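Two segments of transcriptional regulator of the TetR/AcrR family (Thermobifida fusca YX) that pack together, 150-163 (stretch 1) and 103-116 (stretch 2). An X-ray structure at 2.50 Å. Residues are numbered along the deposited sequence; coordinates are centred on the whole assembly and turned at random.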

# COMPACT_ATOMS: atom_id res chain seq x y z
N GLU A 150 6.56 -3.35 16.24
CA GLU A 150 8.01 -3.47 16.52
C GLU A 150 8.86 -2.87 15.40
O GLU A 150 9.75 -2.09 15.71
CB GLU A 150 8.45 -4.92 16.77
CG GLU A 150 7.96 -5.48 18.09
CD GLU A 150 8.29 -6.96 18.28
OE1 GLU A 150 9.33 -7.42 17.74
OE2 GLU A 150 7.51 -7.64 18.99
N TYR A 151 8.58 -3.24 14.14
CA TYR A 151 9.25 -2.67 12.94
C TYR A 151 9.26 -1.13 12.95
O TYR A 151 10.30 -0.49 12.76
CB TYR A 151 8.54 -3.08 11.63
CG TYR A 151 8.96 -4.38 10.98
CD1 TYR A 151 10.18 -4.46 10.28
CD2 TYR A 151 8.09 -5.49 10.94
CE1 TYR A 151 10.57 -5.65 9.63
CE2 TYR A 151 8.47 -6.68 10.29
CZ TYR A 151 9.70 -6.75 9.64
OH TYR A 151 10.07 -7.91 9.01
N THR A 152 8.06 -0.57 13.15
CA THR A 152 7.83 0.87 13.15
C THR A 152 8.58 1.57 14.28
O THR A 152 9.26 2.57 14.04
CB THR A 152 6.30 1.21 13.25
OG1 THR A 152 5.55 0.38 12.36
CG2 THR A 152 6.02 2.67 12.90
N GLU A 153 8.48 1.02 15.49
CA GLU A 153 9.13 1.61 16.67
C GLU A 153 10.66 1.62 16.63
O GLU A 153 11.26 2.61 17.07
CB GLU A 153 8.56 1.00 17.97
CG GLU A 153 7.10 1.48 18.22
CD GLU A 153 6.31 0.66 19.25
OE1 GLU A 153 6.90 -0.14 20.01
OE2 GLU A 153 5.06 0.82 19.29
N ILE A 154 11.27 0.56 16.08
CA ILE A 154 12.74 0.48 15.88
C ILE A 154 13.20 1.62 14.96
O ILE A 154 14.17 2.32 15.27
CB ILE A 154 13.20 -0.89 15.26
CG1 ILE A 154 12.98 -2.06 16.22
CG2 ILE A 154 14.69 -0.86 14.92
CD1 ILE A 154 13.07 -3.43 15.55
N MSE A 155 12.49 1.79 13.84
CA MSE A 155 12.80 2.86 12.90
C MSE A 155 12.41 4.26 13.42
O MSE A 155 13.11 5.23 13.09
CB MSE A 155 12.19 2.57 11.54
CG MSE A 155 12.49 3.63 10.51
SE MSE A 155 12.47 3.01 8.70
CE MSE A 155 13.99 1.74 8.81
N GLN A 156 11.32 4.38 14.19
CA GLN A 156 10.89 5.68 14.76
C GLN A 156 11.97 6.30 15.64
O GLN A 156 12.33 7.47 15.44
CB GLN A 156 9.60 5.59 15.59
CG GLN A 156 8.32 5.71 14.79
CD GLN A 156 7.06 5.62 15.65
OE1 GLN A 156 7.12 5.52 16.89
NE2 GLN A 156 5.91 5.65 15.00
N ARG A 157 12.46 5.51 16.60
CA ARG A 157 13.53 5.95 17.53
C ARG A 157 14.81 6.33 16.78
O ARG A 157 15.44 7.34 17.09
CB ARG A 157 13.84 4.87 18.57
CG ARG A 157 12.69 4.57 19.53
CD ARG A 157 13.10 3.61 20.66
NE ARG A 157 13.46 2.26 20.19
CZ ARG A 157 12.62 1.22 20.05
NH1 ARG A 157 11.31 1.31 20.33
NH2 ARG A 157 13.11 0.06 19.60
N LEU A 158 15.13 5.54 15.75
CA LEU A 158 16.32 5.71 14.92
C LEU A 158 16.23 6.98 14.03
O LEU A 158 17.26 7.62 13.78
CB LEU A 158 16.56 4.43 14.07
CG LEU A 158 17.97 3.93 13.83
CD1 LEU A 158 18.62 3.60 15.17
CD2 LEU A 158 17.92 2.68 12.93
N TYR A 159 15.03 7.33 13.56
CA TYR A 159 14.82 8.56 12.75
C TYR A 159 14.94 9.83 13.64
O TYR A 159 15.46 10.85 13.17
CB TYR A 159 13.50 8.53 11.96
CG TYR A 159 13.45 9.56 10.85
CD1 TYR A 159 13.03 10.88 11.10
CD2 TYR A 159 13.84 9.24 9.55
CE1 TYR A 159 13.00 11.85 10.08
CE2 TYR A 159 13.81 10.21 8.51
CZ TYR A 159 13.40 11.51 8.79
OH TYR A 159 13.36 12.47 7.79
N ALA A 160 14.46 9.75 14.89
CA ALA A 160 14.57 10.85 15.88
C ALA A 160 16.02 11.19 16.26
O ALA A 160 16.34 12.37 16.42
CB ALA A 160 13.79 10.52 17.14
N GLU A 161 16.86 10.16 16.42
CA GLU A 161 18.30 10.35 16.73
C GLU A 161 19.05 11.04 15.59
O GLU A 161 19.84 11.96 15.83
CB GLU A 161 18.98 9.01 17.01
CG GLU A 161 18.55 8.26 18.25
CD GLU A 161 19.16 6.86 18.30
OE1 GLU A 161 20.36 6.71 17.94
OE2 GLU A 161 18.45 5.91 18.70
N GLY A 162 18.82 10.58 14.36
CA GLY A 162 19.41 11.15 13.13
C GLY A 162 18.99 12.59 12.82
O GLY A 162 19.76 13.35 12.21
N VAL A 163 17.76 12.96 13.21
CA VAL A 163 17.26 14.34 13.09
C VAL A 163 17.91 15.23 14.16
O VAL A 163 18.32 16.36 13.84
CB VAL A 163 15.69 14.41 13.18
CG1 VAL A 163 15.20 15.83 13.41
CG2 VAL A 163 15.04 13.81 11.91
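Stretch 2 103-116: SPGERIHALLVEHT

How does stretch 2 run across stretch 1? Ser103 precedes a helix that starts at Pro104 and continues past Thr116, while stretch 1 is helical throughout. The two helices lie roughly antiparallel, their N-to-C directions 144° apart (signed crossing angle -144°), and their axes approach to 8.9 Å. Pro104 therefore lies near Gly162, with CA atoms 5.2 Å apart, and His115 lies towards Tyr151, with CA atoms 9.8 Å apart.

What does Leu158, the residue with most surface covered, rest against? Its side chain is a knob in a hole formed by Pro104, Arg107, Ile108 and Leu111. Leu158 CD2 lies 3.6 Å from Leu111 CD1, and Leu158 CD1 is 3.2 Å from Arg107 NH2, over one face of the guanidinium. Arg107 NE and NH2 are hydrogen-bonded elsewhere in the structure.

Where does Met155 fit? The CA-to-CB bond of this selenomethionine points sideways to stretch 2, but the end of the side chain comes nearer. Met155 CG sits 3.6 Å from Ile108 CD1, and Met155 CE reaches 3.4 Å from Leu111 CD1, so the long, flexible chain touches two residues about one helical turn apart.

What meets Pro104? It packs on the backbone of stretch 1: Pro104 CB is 3.8 Å from Gly162 N and 3.4 Å from Leu158 O. An ideal CB on Gly162 would point toward stretch 2 and lie 3.6 Å from Pro104 CB, close but not overlapping.

What closes the far end? The edge of His115 is directed toward the face of Tyr151 in an offset edge-to-face pair, with ring centroids 5.5 Å apart and planes at 67°. No hydrogen bond crosses between the stretches; packing, largely apolar, accounts for the contact.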

# COMPACT_ATOMS: atom_id res chain seq x y z
N SER A 103 26.00 5.11 11.88
CA SER A 103 25.19 6.23 12.36
C SER A 103 23.71 5.85 12.13
O SER A 103 23.43 4.91 11.37
CB SER A 103 25.52 7.52 11.59
OG SER A 103 25.32 7.38 10.19
N PRO A 104 22.76 6.56 12.79
CA PRO A 104 21.32 6.31 12.53
C PRO A 104 20.89 6.40 11.05
O PRO A 104 20.08 5.57 10.61
CB PRO A 104 20.63 7.39 13.38
CG PRO A 104 21.60 7.68 14.48
CD PRO A 104 22.95 7.57 13.85
N GLY A 105 21.43 7.37 10.30
CA GLY A 105 21.16 7.53 8.86
C GLY A 105 21.71 6.41 7.98
O GLY A 105 21.14 6.13 6.91
N GLU A 106 22.83 5.81 8.39
CA GLU A 106 23.43 4.64 7.72
C GLU A 106 22.61 3.37 8.01
O GLU A 106 22.37 2.57 7.09
CB GLU A 106 24.90 4.44 8.14
CG GLU A 106 25.83 5.51 7.54
CD GLU A 106 27.23 5.59 8.16
OE1 GLU A 106 27.49 5.06 9.27
OE2 GLU A 106 28.09 6.23 7.51
N ARG A 107 22.22 3.21 9.28
CA ARG A 107 21.33 2.12 9.73
C ARG A 107 19.94 2.21 9.08
O ARG A 107 19.41 1.19 8.65
CB ARG A 107 21.26 2.06 11.27
CG ARG A 107 22.52 1.43 11.91
CD ARG A 107 23.01 2.12 13.19
NE ARG A 107 22.17 1.99 14.38
CZ ARG A 107 22.20 2.82 15.44
NH1 ARG A 107 22.98 3.90 15.50
NH2 ARG A 107 21.39 2.58 16.48
N ILE A 108 19.37 3.42 9.00
CA ILE A 108 18.09 3.66 8.30
C ILE A 108 18.20 3.12 6.86
O ILE A 108 17.34 2.35 6.43
CB ILE A 108 17.69 5.17 8.29
CG1 ILE A 108 17.07 5.59 9.63
CG2 ILE A 108 16.70 5.49 7.16
CD1 ILE A 108 15.64 5.15 9.83
N HIS A 109 19.27 3.50 6.16
CA HIS A 109 19.49 3.05 4.79
C HIS A 109 19.59 1.52 4.68
O HIS A 109 18.91 0.91 3.83
CB HIS A 109 20.73 3.72 4.18
CG HIS A 109 21.08 3.19 2.82
ND1 HIS A 109 20.45 3.61 1.67
CD2 HIS A 109 22.00 2.27 2.44
CE1 HIS A 109 20.97 2.96 0.63
NE2 HIS A 109 21.91 2.14 1.07
N ALA A 110 20.42 0.92 5.54
CA ALA A 110 20.60 -0.54 5.59
C ALA A 110 19.28 -1.27 5.86
O ALA A 110 19.02 -2.30 5.25
CB ALA A 110 21.63 -0.93 6.64
N LEU A 111 18.46 -0.73 6.76
CA LEU A 111 17.13 -1.29 7.09
C LEU A 111 16.16 -1.30 5.88
O LEU A 111 15.44 -2.29 5.69
CB LEU A 111 16.46 -0.55 8.27
CG LEU A 111 17.06 -0.71 9.68
CD1 LEU A 111 16.46 0.34 10.64
CD2 LEU A 111 16.85 -2.13 10.19
N LEU A 112 16.17 -0.22 5.09
CA LEU A 112 15.32 -0.11 3.89
C LEU A 112 15.70 -1.08 2.76
O LEU A 112 14.81 -1.64 2.09
CB LEU A 112 15.31 1.33 3.36
CG LEU A 112 14.58 2.35 4.26
CD1 LEU A 112 14.84 3.80 3.78
CD2 LEU A 112 13.06 2.06 4.34
N VAL A 113 17.01 -1.27 2.54
CA VAL A 113 17.53 -2.23 1.53
C VAL A 113 17.13 -3.65 1.93
O VAL A 113 16.71 -4.45 1.09
CB VAL A 113 19.08 -2.18 1.40
CG1 VAL A 113 19.59 -3.28 0.46
CG2 VAL A 113 19.56 -0.79 0.95
N GLU A 114 17.29 -3.96 3.22
CA GLU A 114 16.91 -5.25 3.80
C GLU A 114 15.40 -5.50 3.72
O GLU A 114 14.99 -6.58 3.33
CB GLU A 114 17.39 -5.33 5.27
CG GLU A 114 16.96 -6.57 6.07
CD GLU A 114 17.26 -7.87 5.35
OE1 GLU A 114 18.39 -8.08 4.89
OE2 GLU A 114 16.33 -8.69 5.23
N HIS A 115 14.61 -4.49 4.11
CA HIS A 115 13.14 -4.57 4.12
C HIS A 115 12.56 -4.81 2.72
O HIS A 115 11.73 -5.70 2.54
CB HIS A 115 12.52 -3.33 4.78
CG HIS A 115 11.04 -3.41 4.95
ND1 HIS A 115 10.44 -4.27 5.85
CD2 HIS A 115 10.04 -2.72 4.36
CE1 HIS A 115 9.13 -4.12 5.79
NE2 HIS A 115 8.86 -3.19 4.89
N THR A 116 13.04 -4.04 1.74
CA THR A 116 12.61 -4.16 0.33
C THR A 116 13.02 -5.51 -0.28
O THR A 116 12.22 -6.12 -0.99
CB THR A 116 13.16 -3.01 -0.53
OG1 THR A 116 13.00 -1.78 0.17
CG2 THR A 116 12.42 -2.94 -1.87